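Local coordinates for protein GCN5-related N-acetyltransferase (Kribbella flavida, PDB 4H89) that probably transfers an acyl group, most likely acetyl from acetyl-CoA, to an acceptor molecule, at residues P6-V11 and V66-T71; P20-F25 and G70-S75; F94-A99 and R107-D112. One frame throughout, in Å; residues are numbered along the deposited sequence.

Interaction 1: P6-V11 and V66-T71; sequences PEALQV and VDADGT
Gln10 and Val66 pair side by side through their backbones, which form the tight part of this contact. The N-H of Gln10 points at Val66 O over 3.0 Å and lies in the plane of that carbonyl. The return bond runs from Val66 N to Gln10 O, 2.9 Å long and nearly along the C=O axis. Both bonds are close to straight, 168° and 162° at the hydrogen. Val66 O also receives a CA-H...O contact from Leu9, with CA and O 3.4 Å apart. The CD1 methyl of Leu9 also lies near this oxygen; its CG stands anti to the backbone N (chi1 -177°). The side chains of the pair lie on one face of the sheet. There Val66 CG2, in the crowded position between its own N and C, meets Gln10 CB at 4.0 Å. Beyond CB the Gln10 chain runs out extended.

This is an antiparallel hydrogen-bonded pair at the start of strand 10-13, outermost in the GNAT sheet of this chain. Strand 61-66 ends at the same pair. The chain then reverses through a type I turn from Asp67 to Gly70 and enters strand 72-80. The Asp67 carboxylate ties the turn together. Its OD1 accepts Thr71 N at 2.9 Å, met from above the carboxylate plane, and a weak bond from Asp69 N.

The outer end has no hydrogen bond across it. Here the methyl groups of Ala8 and Ala68 meet side by side, CB to CB 3.7 Å. Ala8 O comes within 3.4 Å of Ala68 N, but the angle is too poor for a bond. Ala68 is exposed, and so is Gln10. On the inner side, Leu9 packs on Leu73 and on Ala108 of helix 105-119.

Interaction 2: P20-F25 and G70-S75; sequences PAILPF and GTVLGS
Phe25 points its ring tip at the backbone of strand 72-75. Its CZ lies 3.7 Å from Val72 O, which sits at the ring edge, in plane. Its CE2 comes as close to Gly74 CA, at 3.7 Å. The first torsion puts CG anti to the carbonyl carbon (chi1 -52°). One ring face is backed by its own helix, through Ala21 O and Ile22 CA near the rim.

Val72 packs against Ala21 and Phe25, one turn apart in the helix, with Ile22 a little further off. Its CG1, anti to the backbone N, touches Phe25 CE2 at 3.9 Å. Its CB meets the methyl of Ala21, CB to CB also 3.9 Å. Leu73 and Gly74 both face Ala65 in a classic beta bulge, so the strand is irregular just where the ring tip meets it. Helix 19-32 lies across this face of the GNAT sheet, and the short axes cross at -64°, 8.7 Å apart.

Further along, Ile22 reaches Ser75 with its CD1 methyl, 3.6 Å from OG. CG1 and CG2 both lie near Ser75 CB. The hydroxyl of Ser75 is hydrogen-bonded to Thr63 O and Trp51 NE1. An alanine at Ile22 would remove CG1, CG2 and CD1, and would probably loosen the packing of the helix on Ser75, Val64 and Trp51.

Interaction 3: F94-A99 and R107-D112; sequences FMVAAA and RALCQD
Strand 89-96 and helix 105-119 are the first two elements of a beta-alpha-beta unit that strand 124-131 completes. In the GNAT fold, this strand and helix typically flank the loop that binds the pyrophosphate of acetyl-CoA. The interface is apolar and buried. The axes of segments 94-96 and 107-112 run nearly antiparallel, at 156°, and approach to 9.4 Å.

Phe94 and Leu109 carry the larger share of the contact. The CG of Phe94 stands anti to the carbonyl carbon, and its ring reaches along the helix from Leu109 to Cys110. At the near side, Phe94 CD1 touches Leu109 CB at 3.8 Å. Further out, CE1 comes to 3.6 Å from Cys110 CA. The tip of the ring reaches the Cys110 side chain, with CZ 3.9 Å from CB. The Phe94 ring also meets that of Trp141, their planes inclined to each other. The side chains of Phe94 and Leu109 pass one another, Phe94 reaching toward the helix and Leu109 toward the strand. There Leu109 CD1 meets Val96 CG2 at 4.2 Å. The same methyl lies beside Met95 O. Met95 is present as selenomethionine, and its own side chain leaves on the other side of the sheet for Phe25, Phe26 and Ile29 of helix 19-32. Leu109 also touches Thr63, Ala65 and Val11, so it spans several strands.

Cys110 SG is anti to the backbone N (chi1 -170°). It makes an oblique sulfur-aromatic contact, 4.8 Å from the centroid of the Phe94 ring and 44° off its normal.

Overall arrangement
All three contacts reach one mixed sheet, and their centres lie 11 to 12 Å apart. Interactions 1 and 2 share Gly70 and Thr71. They also touch where Leu9 CD1 meets Leu73 CD1 at 3.8 Å. Interactions 2 and 3 join through neighbouring strands, with Ser75 N 2.8 Å from Met95 O and Leu73 O 2.9 Å from Ala97 N, both probable hydrogen bonds. Helix 19-32 and helix 105-119 pack on opposite faces of these strands. Interaction 1 meets interaction 3 at the sheet edge, where Val11 CG1 is 3.5 Å from Asp112 CG. Interaction 3 probably lies nearest the acetyl-CoA site, judging from the family fold.

Interaction 1: P6-V11 and V66-T71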
ATOM      1  N   PRO A   6      -0.592 -32.158  12.046  1.00 30.32           N
ATOM      2  CA  PRO A   6      -1.524 -31.641  10.987  1.00 33.33           C
ATOM      3  C   PRO A   6      -3.035 -31.855  11.279  1.00 30.04           C
ATOM      4  O   PRO A   6      -3.914 -31.019  10.990  1.00 28.29           O
ATOM      5  CB  PRO A   6      -1.098 -32.432   9.738  1.00 35.35           C
ATOM      6  CG  PRO A   6       0.333 -32.774   9.980  1.00 38.78           C
ATOM      7  CD  PRO A   6       0.522 -32.941  11.477  1.00 32.20           C
ATOM      8  N   GLU A   7      -3.320 -33.007  11.836  1.00 26.55           N
ATOM      9  CA  GLU A   7      -4.673 -33.370  12.277  1.00 21.56           C
ATOM     10  C   GLU A   7      -5.213 -32.485  13.400  1.00 18.58           C
ATOM     11  O   GLU A   7      -6.389 -32.195  13.442  1.00 19.50           O
ATOM     12  CB  GLU A   7      -4.751 -34.849  12.706  1.00 21.18           C
ATOM     13  CG  GLU A   7      -4.512 -35.805  11.534  1.00 27.24           C
ATOM     14  CD  GLU A   7      -3.104 -35.849  10.997  1.00 26.83           C
ATOM     15  OE1 GLU A   7      -2.133 -35.650  11.772  1.00 32.66           O
ATOM     16  OE2 GLU A   7      -2.976 -36.069   9.784  1.00 37.30           O
ATOM     17  N   ALA A   8      -4.381 -32.056  14.326  1.00 20.34           N
ATOM     18  CA  ALA A   8      -4.828 -31.230  15.431  1.00 22.24           C
ATOM     19  C   ALA A   8      -4.948 -29.774  15.020  1.00 22.14           C
ATOM     20  O   ALA A   8      -5.624 -29.016  15.700  1.00 27.45           O
ATOM     21  CB  ALA A   8      -3.881 -31.370  16.621  1.00 28.42           C
ATOM     22  N   LEU A   9      -4.331 -29.388  13.907  1.00 18.37           N
ATOM     23  CA  LEU A   9      -4.313 -27.979  13.506  1.00 18.39           C
ATOM     24  C   LEU A   9      -5.571 -27.666  12.724  1.00 17.20           C
ATOM     25  O   LEU A   9      -5.882 -28.336  11.754  1.00 19.74           O
ATOM     26  CB  LEU A   9      -3.097 -27.716  12.593  1.00 21.42           C
ATOM     27  CG  LEU A   9      -2.804 -26.326  12.097  1.00 27.09           C
ATOM     28  CD1 LEU A   9      -2.466 -25.450  13.261  1.00 29.41           C
ATOM     29  CD2 LEU A   9      -1.630 -26.358  11.136  1.00 30.81           C
ATOM     30  N   GLN A  10      -6.234 -26.566  13.121  1.00 17.39           N
ATOM     31  CA  GLN A  10      -7.367 -26.005  12.392  1.00 17.37           C
ATOM     32  C   GLN A  10      -7.167 -24.534  12.131  1.00 14.84           C
ATOM     33  O   GLN A  10      -6.656 -23.814  12.959  1.00 15.86           O
ATOM     34  CB  GLN A  10      -8.628 -26.190  13.241  1.00 22.01           C
ATOM     35  CG  GLN A  10      -9.849 -25.489  12.751  1.00 24.38           C
ATOM     36  CD  GLN A  10     -11.086 -25.841  13.512  1.00 20.50           C
ATOM     37  OE1 GLN A  10     -11.371 -25.296  14.577  1.00 24.93           O
ATOM     38  NE2 GLN A  10     -11.875 -26.693  12.913  1.00 21.60           N
ATOM     39  N   VAL A  11      -7.554 -24.089  10.948  1.00 13.91           N
ATOM     40  CA  VAL A  11      -7.732 -22.675  10.643  1.00 12.79           C
ATOM     41  C   VAL A  11      -9.255 -22.381  10.671  1.00 13.05           C
ATOM     42  O   VAL A  11     -10.035 -23.031   9.972  1.00 15.13           O
ATOM     43  CB  VAL A  11      -7.128 -22.305   9.271  1.00 13.71           C
ATOM     44  CG1 VAL A  11      -7.347 -20.818   9.026  1.00 15.12           C
ATOM     45  CG2 VAL A  11      -5.663 -22.661   9.223  1.00 14.20           C
ATOM     46  N   VAL A  66      -5.243 -22.864  15.285  1.00 14.34           N
ATOM     47  CA  VAL A  66      -5.331 -23.359  16.613  1.00 14.78           C
ATOM     48  C   VAL A  66      -4.962 -24.813  16.689  1.00 17.32           C
ATOM     49  O   VAL A  66      -5.175 -25.577  15.769  1.00 18.93           O
ATOM     50  CB  VAL A  66      -6.729 -23.167  17.203  1.00 17.12           C
ATOM     51  CG1 VAL A  66      -7.060 -21.700  17.447  1.00 19.20           C
ATOM     52  CG2 VAL A  66      -7.808 -23.892  16.440  1.00 19.08           C
ATOM     53  N   ASP A  67      -4.381 -25.190  17.822  1.00 17.12           N
ATOM     54  CA  ASP A  67      -4.094 -26.592  18.077  1.00 19.92           C
ATOM     55  C   ASP A  67      -5.317 -27.277  18.683  1.00 19.03           C
ATOM     56  O   ASP A  67      -6.365 -26.668  18.850  1.00 20.43           O
ATOM     57  CB  ASP A  67      -2.813 -26.761  18.924  1.00 20.71           C
ATOM     58  CG  ASP A  67      -2.985 -26.386  20.359  1.00 21.73           C
ATOM     59  OD1 ASP A  67      -4.119 -26.087  20.837  1.00 23.73           O
ATOM     60  OD2 ASP A  67      -1.899 -26.405  21.026  1.00 29.80           O
ATOM     61  N   ALA A  68      -5.163 -28.544  19.083  1.00 21.96           N
ATOM     62  CA  ALA A  68      -6.320 -29.309  19.540  1.00 28.34           C
ATOM     63  C   ALA A  68      -6.823 -28.877  20.906  1.00 27.39           C
ATOM     64  O   ALA A  68      -7.922 -29.243  21.277  1.00 34.23           O
ATOM     65  CB  ALA A  68      -6.015 -30.796  19.538  1.00 30.88           C
ATOM     66  N   ASP A  69      -6.018 -28.119  21.659  1.00 23.91           N
ATOM     67  CA  ASP A  69      -6.468 -27.534  22.919  1.00 30.30           C
ATOM     68  C   ASP A  69      -7.111 -26.158  22.727  1.00 28.12           C
ATOM     69  O   ASP A  69      -7.511 -25.533  23.693  1.00 34.29           O
ATOM     70  CB  ASP A  69      -5.301 -27.358  23.884  1.00 33.13           C
ATOM     71  CG  ASP A  69      -4.593 -28.655  24.203  1.00 45.15           C
ATOM     72  OD1 ASP A  69      -5.284 -29.696  24.347  1.00 44.62           O
ATOM     73  OD2 ASP A  69      -3.346 -28.623  24.343  1.00 53.40           O
ATOM     74  N   GLY A  70      -7.197 -25.686  21.481  1.00 27.47           N
ATOM     75  CA  GLY A  70      -7.686 -24.350  21.178  1.00 24.22           C
ATOM     76  C   GLY A  70      -6.638 -23.242  21.308  1.00 23.22           C
ATOM     77  O   GLY A  70      -6.989 -22.051  21.202  1.00 25.84           O
ATOM     78  N   THR A  71      -5.362 -23.597  21.560  1.00 23.09           N
ATOM     79  CA  THR A  71      -4.311 -22.582  21.656  1.00 20.51           C
ATOM     80  C   THR A  71      -3.995 -21.962  20.294  1.00 17.89           C
ATOM     81  O   THR A  71      -3.778 -22.662  19.355  1.00 16.60           O
ATOM     82  CB  THR A  71      -3.027 -23.220  22.174  1.00 23.73           C
ATOM     83  OG1 THR A  71      -3.300 -23.868  23.424  1.00 30.16           O
ATOM     84  CG2 THR A  71      -1.929 -22.208  22.402  1.00 27.32           C
TER

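Interaction 2: P20-F25 and G70-S75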
ATOM      1  N   PRO A  20      -6.316 -11.254  22.461  1.00 15.03           N
ATOM      2  CA  PRO A  20      -5.201 -11.245  23.402  1.00 16.44           C
ATOM      3  C   PRO A  20      -4.103 -12.219  23.133  1.00 16.91           C
ATOM      4  O   PRO A  20      -2.976 -11.945  23.484  1.00 18.21           O
ATOM      5  CB  PRO A  20      -5.887 -11.499  24.766  1.00 18.95           C
ATOM      6  CG  PRO A  20      -7.264 -10.975  24.568  1.00 18.58           C
ATOM      7  CD  PRO A  20      -7.599 -11.370  23.169  1.00 17.06           C
ATOM      8  N   ALA A  21      -4.398 -13.340  22.473  1.00 15.52           N
ATOM      9  CA  ALA A  21      -3.376 -14.304  22.097  1.00 16.82           C
ATOM     10  C   ALA A  21      -2.630 -13.880  20.859  1.00 15.19           C
ATOM     11  O   ALA A  21      -1.470 -14.241  20.666  1.00 16.64           O
ATOM     12  CB  ALA A  21      -4.027 -15.659  21.873  1.00 19.25           C
ATOM     13  N   ILE A  22      -3.256 -13.087  19.993  1.00 14.74           N
ATOM     14  CA  ILE A  22      -2.634 -12.602  18.750  1.00 14.81           C
ATOM     15  C   ILE A  22      -1.711 -11.415  18.972  1.00 13.48           C
ATOM     16  O   ILE A  22      -0.646 -11.298  18.358  1.00 15.81           O
ATOM     17  CB  ILE A  22      -3.737 -12.231  17.714  1.00 14.03           C
ATOM     18  CG1 ILE A  22      -4.591 -13.458  17.410  1.00 15.03           C
ATOM     19  CG2 ILE A  22      -3.102 -11.650  16.435  1.00 16.78           C
ATOM     20  CD1 ILE A  22      -5.858 -13.124  16.673  1.00 15.36           C
ATOM     21  N   LEU A  23      -2.101 -10.522  19.865  1.00 14.83           N
ATOM     22  CA  LEU A  23      -1.346  -9.292  20.189  1.00 17.15           C
ATOM     23  C   LEU A  23       0.158  -9.528  20.409  1.00 15.16           C
ATOM     24  O   LEU A  23       0.959  -8.830  19.818  1.00 16.13           O
ATOM     25  CB  LEU A  23      -2.017  -8.565  21.374  1.00 17.59           C
ATOM     26  CG  LEU A  23      -1.261  -7.354  21.921  1.00 17.87           C
ATOM     27  CD1 LEU A  23      -1.139  -6.239  20.907  1.00 19.44           C
ATOM     28  CD2 LEU A  23      -1.986  -6.840  23.164  1.00 22.81           C
ATOM     29  N   PRO A  24       0.539 -10.517  21.238  1.00 15.61           N
ATOM     30  CA  PRO A  24       1.992 -10.724  21.384  1.00 17.22           C
ATOM     31  C   PRO A  24       2.707 -11.092  20.118  1.00 16.33           C
ATOM     32  O   PRO A  24       3.904 -10.798  20.003  1.00 18.08           O
ATOM     33  CB  PRO A  24       2.115 -11.805  22.473  1.00 21.11           C
ATOM     34  CG  PRO A  24       0.739 -12.269  22.793  1.00 23.63           C
ATOM     35  CD  PRO A  24      -0.258 -11.367  22.138  1.00 18.16           C
ATOM     36  N   PHE A  25       2.037 -11.743  19.157  1.00 18.87           N
ATOM     37  CA  PHE A  25       2.703 -12.022  17.873  1.00 17.58           C
ATOM     38  C   PHE A  25       3.063 -10.766  17.164  1.00 17.92           C
ATOM     39  O   PHE A  25       4.122 -10.652  16.584  1.00 18.50           O
ATOM     40  CB  PHE A  25       1.825 -12.795  16.868  1.00 20.74           C
ATOM     41  CG  PHE A  25       1.203 -14.051  17.383  1.00 18.32           C
ATOM     42  CD1 PHE A  25       1.705 -14.706  18.483  1.00 19.96           C
ATOM     43  CD2 PHE A  25       0.084 -14.570  16.713  1.00 20.45           C
ATOM     44  CE1 PHE A  25       1.107 -15.847  18.958  1.00 21.40           C
ATOM     45  CE2 PHE A  25      -0.537 -15.705  17.201  1.00 20.63           C
ATOM     46  CZ  PHE A  25      -0.004 -16.359  18.308  1.00 20.33           C
ATOM     47  N   GLY A  70      -7.197 -25.686  21.481  1.00 27.47           N
ATOM     48  CA  GLY A  70      -7.686 -24.350  21.178  1.00 24.22           C
ATOM     49  C   GLY A  70      -6.638 -23.242  21.308  1.00 23.22           C
ATOM     50  O   GLY A  70      -6.989 -22.051  21.202  1.00 25.84           O
ATOM     51  N   THR A  71      -5.362 -23.597  21.560  1.00 23.09           N
ATOM     52  CA  THR A  71      -4.311 -22.582  21.656  1.00 20.51           C
ATOM     53  C   THR A  71      -3.995 -21.962  20.294  1.00 17.89           C
ATOM     54  O   THR A  71      -3.778 -22.662  19.355  1.00 16.60           O
ATOM     55  CB  THR A  71      -3.027 -23.220  22.174  1.00 23.73           C
ATOM     56  OG1 THR A  71      -3.300 -23.868  23.424  1.00 30.16           O
ATOM     57  CG2 THR A  71      -1.929 -22.208  22.402  1.00 27.32           C
ATOM     58  N   VAL A  72      -4.013 -20.643  20.238  1.00 17.80           N
ATOM     59  CA  VAL A  72      -3.747 -19.915  19.021  1.00 15.66           C
ATOM     60  C   VAL A  72      -2.256 -19.984  18.707  1.00 15.49           C
ATOM     61  O   VAL A  72      -1.423 -19.560  19.521  1.00 18.25           O
ATOM     62  CB  VAL A  72      -4.211 -18.461  19.146  1.00 17.41           C
ATOM     63  CG1 VAL A  72      -3.813 -17.644  17.937  1.00 15.90           C
ATOM     64  CG2 VAL A  72      -5.711 -18.420  19.352  1.00 18.50           C
ATOM     65  N   LEU A  73      -1.933 -20.441  17.491  1.00 14.32           N
ATOM     66  CA  LEU A  73      -0.560 -20.613  17.005  1.00 15.48           C
ATOM     67  C   LEU A  73      -0.174 -19.565  15.957  1.00 14.48           C
ATOM     68  O   LEU A  73       0.973 -19.430  15.613  1.00 16.75           O
ATOM     69  CB  LEU A  73      -0.437 -21.978  16.357  1.00 16.49           C
ATOM     70  CG  LEU A  73      -0.844 -23.161  17.235  1.00 22.13           C
ATOM     71  CD1 LEU A  73      -0.706 -24.450  16.431  1.00 26.98           C
ATOM     72  CD2 LEU A  73       0.009 -23.226  18.486  1.00 25.11           C
ATOM     73  N   GLY A  74      -1.165 -18.884  15.399  1.00 14.46           N
ATOM     74  CA  GLY A  74      -0.944 -17.939  14.329  1.00 13.91           C
ATOM     75  C   GLY A  74      -2.259 -17.312  13.887  1.00 12.74           C
ATOM     76  O   GLY A  74      -3.336 -17.738  14.323  1.00 13.48           O
ATOM     77  N   SER A  75      -2.152 -16.307  13.024  1.00 13.13           N
ATOM     78  CA  SER A  75      -3.348 -15.620  12.573  1.00 12.94           C
ATOM     79  C   SER A  75      -3.102 -15.030  11.203  1.00 12.42           C
ATOM     80  O   SER A  75      -1.957 -14.737  10.817  1.00 13.29           O
ATOM     81  CB  SER A  75      -3.709 -14.536  13.605  1.00 12.73           C
ATOM     82  OG  SER A  75      -4.894 -13.845  13.258  1.00 13.89           O
TER

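Interaction 3: F94-A99 and R107-D112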
ATOM      1  N   PHE A  94       0.148 -12.354   7.520  1.00 15.35           N
ATOM      2  CA  PHE A  94       0.270 -13.555   8.335  1.00 15.69           C
ATOM      3  C   PHE A  94       1.179 -13.328   9.517  1.00 17.63           C
ATOM      4  O   PHE A  94       2.218 -12.669   9.383  1.00 21.32           O
ATOM      5  CB  PHE A  94       0.848 -14.721   7.492  1.00 16.80           C
ATOM      6  CG  PHE A  94       0.028 -15.004   6.278  1.00 15.13           C
ATOM      7  CD1 PHE A  94      -1.047 -15.863   6.346  1.00 16.27           C
ATOM      8  CD2 PHE A  94       0.263 -14.353   5.078  1.00 16.84           C
ATOM      9  CE1 PHE A  94      -1.874 -16.060   5.245  1.00 16.50           C
ATOM     10  CE2 PHE A  94      -0.564 -14.551   3.982  1.00 18.43           C
ATOM     11  CZ  PHE A  94      -1.603 -15.430   4.046  1.00 18.00           C
HETATM   12  N   MSE A  95       0.790 -13.906  10.651  1.00 15.96           N
HETATM   13  CA  MSE A  95       1.658 -13.928  11.836  1.00 18.65           C
HETATM   14  C   MSE A  95       1.595 -15.285  12.423  1.00 18.19           C
HETATM   15  O   MSE A  95       0.550 -15.812  12.700  1.00 22.89           O
HETATM   16  CB  MSE A  95       1.179 -12.940  12.875  1.00 22.13           C
HETATM   17  CG  MSE A  95       1.142 -11.569  12.234  1.00 27.35           C
HETATM   18 SE   MSE A  95       0.902 -10.274  13.650  0.90 37.86          SE
HETATM   19  CE  MSE A  95       2.186  -8.962  12.987  1.00 52.24           C
ATOM     20  N   VAL A  96       2.757 -15.864  12.621  1.00 19.55           N
ATOM     21  CA  VAL A  96       2.896 -17.173  13.266  1.00 19.27           C
ATOM     22  C   VAL A  96       3.738 -17.021  14.534  1.00 20.12           C
ATOM     23  O   VAL A  96       4.806 -16.429  14.510  1.00 21.22           O
ATOM     24  CB  VAL A  96       3.557 -18.178  12.314  1.00 20.60           C
ATOM     25  CG1 VAL A  96       3.778 -19.514  12.996  1.00 21.66           C
ATOM     26  CG2 VAL A  96       2.715 -18.368  11.045  1.00 23.70           C
ATOM     27  N   ALA A  97       3.258 -17.579  15.629  1.00 18.90           N
ATOM     28  CA  ALA A  97       4.007 -17.580  16.887  1.00 19.15           C
ATOM     29  C   ALA A  97       5.382 -18.158  16.713  1.00 22.19           C
ATOM     30  O   ALA A  97       5.544 -19.152  16.053  1.00 19.88           O
ATOM     31  CB  ALA A  97       3.242 -18.381  17.946  1.00 21.43           C
ATOM     32  N   ALA A  98       6.385 -17.513  17.286  1.00 23.64           N
ATOM     33  CA  ALA A  98       7.759 -18.044  17.179  1.00 22.04           C
ATOM     34  C   ALA A  98       7.835 -19.526  17.559  1.00 19.67           C
ATOM     35  O   ALA A  98       8.464 -20.351  16.879  1.00 22.22           O
ATOM     36  CB  ALA A  98       8.713 -17.246  18.034  1.00 27.59           C
ATOM     37  N   ALA A  99       7.120 -19.845  18.636  1.00 21.31           N
ATOM     38  CA  ALA A  99       7.086 -21.198  19.148  1.00 24.68           C
ATOM     39  C   ALA A  99       6.392 -22.179  18.239  1.00 24.43           C
ATOM     40  O   ALA A  99       6.549 -23.394  18.401  1.00 31.16           O
ATOM     41  CB  ALA A  99       6.418 -21.197  20.520  1.00 27.38           C
ATOM     42  N   ARG A 107       1.741 -22.301   6.149  0.50 15.59           N
ATOM     43  CA  ARG A 107       1.152 -22.930   4.986  0.50 14.34           C
ATOM     44  C   ARG A 107      -0.353 -23.086   5.145  0.50 14.45           C
ATOM     45  O   ARG A 107      -1.116 -22.809   4.217  0.50 15.56           O
ATOM     46  CB  ARG A 107       1.767 -24.305   4.719  0.50 16.08           C
ATOM     47  CG  ARG A 107       1.303 -24.931   3.414  0.50 21.10           C
ATOM     48  CD  ARG A 107       1.146 -26.456   3.461  0.50 22.20           C
ATOM     49  NE  ARG A 107       0.243 -26.912   4.525  0.50 25.15           N
ATOM     50  CZ  ARG A 107      -1.099 -26.930   4.474  0.50 21.95           C
ATOM     51  NH1 ARG A 107      -1.780 -26.527   3.403  0.50 21.95           N
ATOM     52  NH2 ARG A 107      -1.761 -27.361   5.520  0.50 25.20           N
ATOM     53  N   ALA A 108      -0.791 -23.549   6.304  1.00 14.56           N
ATOM     54  CA  ALA A 108      -2.185 -23.756   6.530  1.00 14.33           C
ATOM     55  C   ALA A 108      -2.948 -22.444   6.436  1.00 14.36           C
ATOM     56  O   ALA A 108      -4.029 -22.373   5.832  1.00 14.72           O
ATOM     57  CB  ALA A 108      -2.396 -24.400   7.876  1.00 15.40           C
ATOM     58  N   LEU A 109      -2.429 -21.401   7.066  1.00 13.46           N
ATOM     59  CA  LEU A 109      -3.103 -20.097   7.021  1.00 13.69           C
ATOM     60  C   LEU A 109      -3.186 -19.589   5.589  1.00 13.72           C
ATOM     61  O   LEU A 109      -4.226 -19.041   5.200  1.00 12.85           O
ATOM     62  CB  LEU A 109      -2.372 -19.100   7.921  1.00 13.90           C
ATOM     63  CG  LEU A 109      -2.478 -19.255   9.418  1.00 14.11           C
ATOM     64  CD1 LEU A 109      -1.418 -18.383  10.084  1.00 15.54           C
ATOM     65  CD2 LEU A 109      -3.869 -18.872   9.867  1.00 14.46           C
ATOM     66  N   CYS A 110      -2.110 -19.699   4.831  1.00 13.67           N
ATOM     67  CA  CYS A 110      -2.134 -19.161   3.479  1.00 12.40           C
ATOM     68  C   CYS A 110      -2.999 -19.995   2.550  1.00 13.64           C
ATOM     69  O   CYS A 110      -3.694 -19.429   1.716  1.00 14.44           O
ATOM     70  CB  CYS A 110      -0.713 -19.036   2.942  1.00 14.17           C
ATOM     71  SG  CYS A 110      -0.611 -18.104   1.384  1.00 16.87           S
ATOM     72  N   GLN A 111      -2.954 -21.310   2.660  1.00 13.55           N
ATOM     73  CA  GLN A 111      -3.841 -22.120   1.840  1.00 13.54           C
ATOM     74  C   GLN A 111      -5.306 -21.796   2.125  1.00 13.82           C
ATOM     75  O   GLN A 111      -6.126 -21.692   1.225  1.00 14.14           O
ATOM     76  CB  GLN A 111      -3.585 -23.603   2.037  1.00 15.09           C
ATOM     77  CG  GLN A 111      -4.415 -24.483   1.109  1.00 17.46           C
ATOM     78  CD  GLN A 111      -4.074 -24.237  -0.357  1.00 16.97           C
ATOM     79  OE1 GLN A 111      -2.925 -24.330  -0.719  1.00 21.92           O
ATOM     80  NE2 GLN A 111      -5.038 -23.792  -1.151  1.00 19.41           N
ATOM     81  N   ASP A 112      -5.639 -21.663   3.397  1.00 13.39           N
ATOM     82  CA  ASP A 112      -6.994 -21.296   3.784  1.00 12.44           C
ATOM     83  C   ASP A 112      -7.374 -19.933   3.175  1.00 13.53           C
ATOM     84  O   ASP A 112      -8.492 -19.743   2.702  1.00 13.58           O
ATOM     85  CB  ASP A 112      -7.146 -21.272   5.311  1.00 13.61           C
ATOM     86  CG  ASP A 112      -8.520 -20.818   5.723  1.00 15.33           C
ATOM     87  OD1 ASP A 112      -9.458 -21.655   5.759  1.00 21.00           O
ATOM     88  OD2 ASP A 112      -8.629 -19.609   5.973  1.00 17.21           O
TER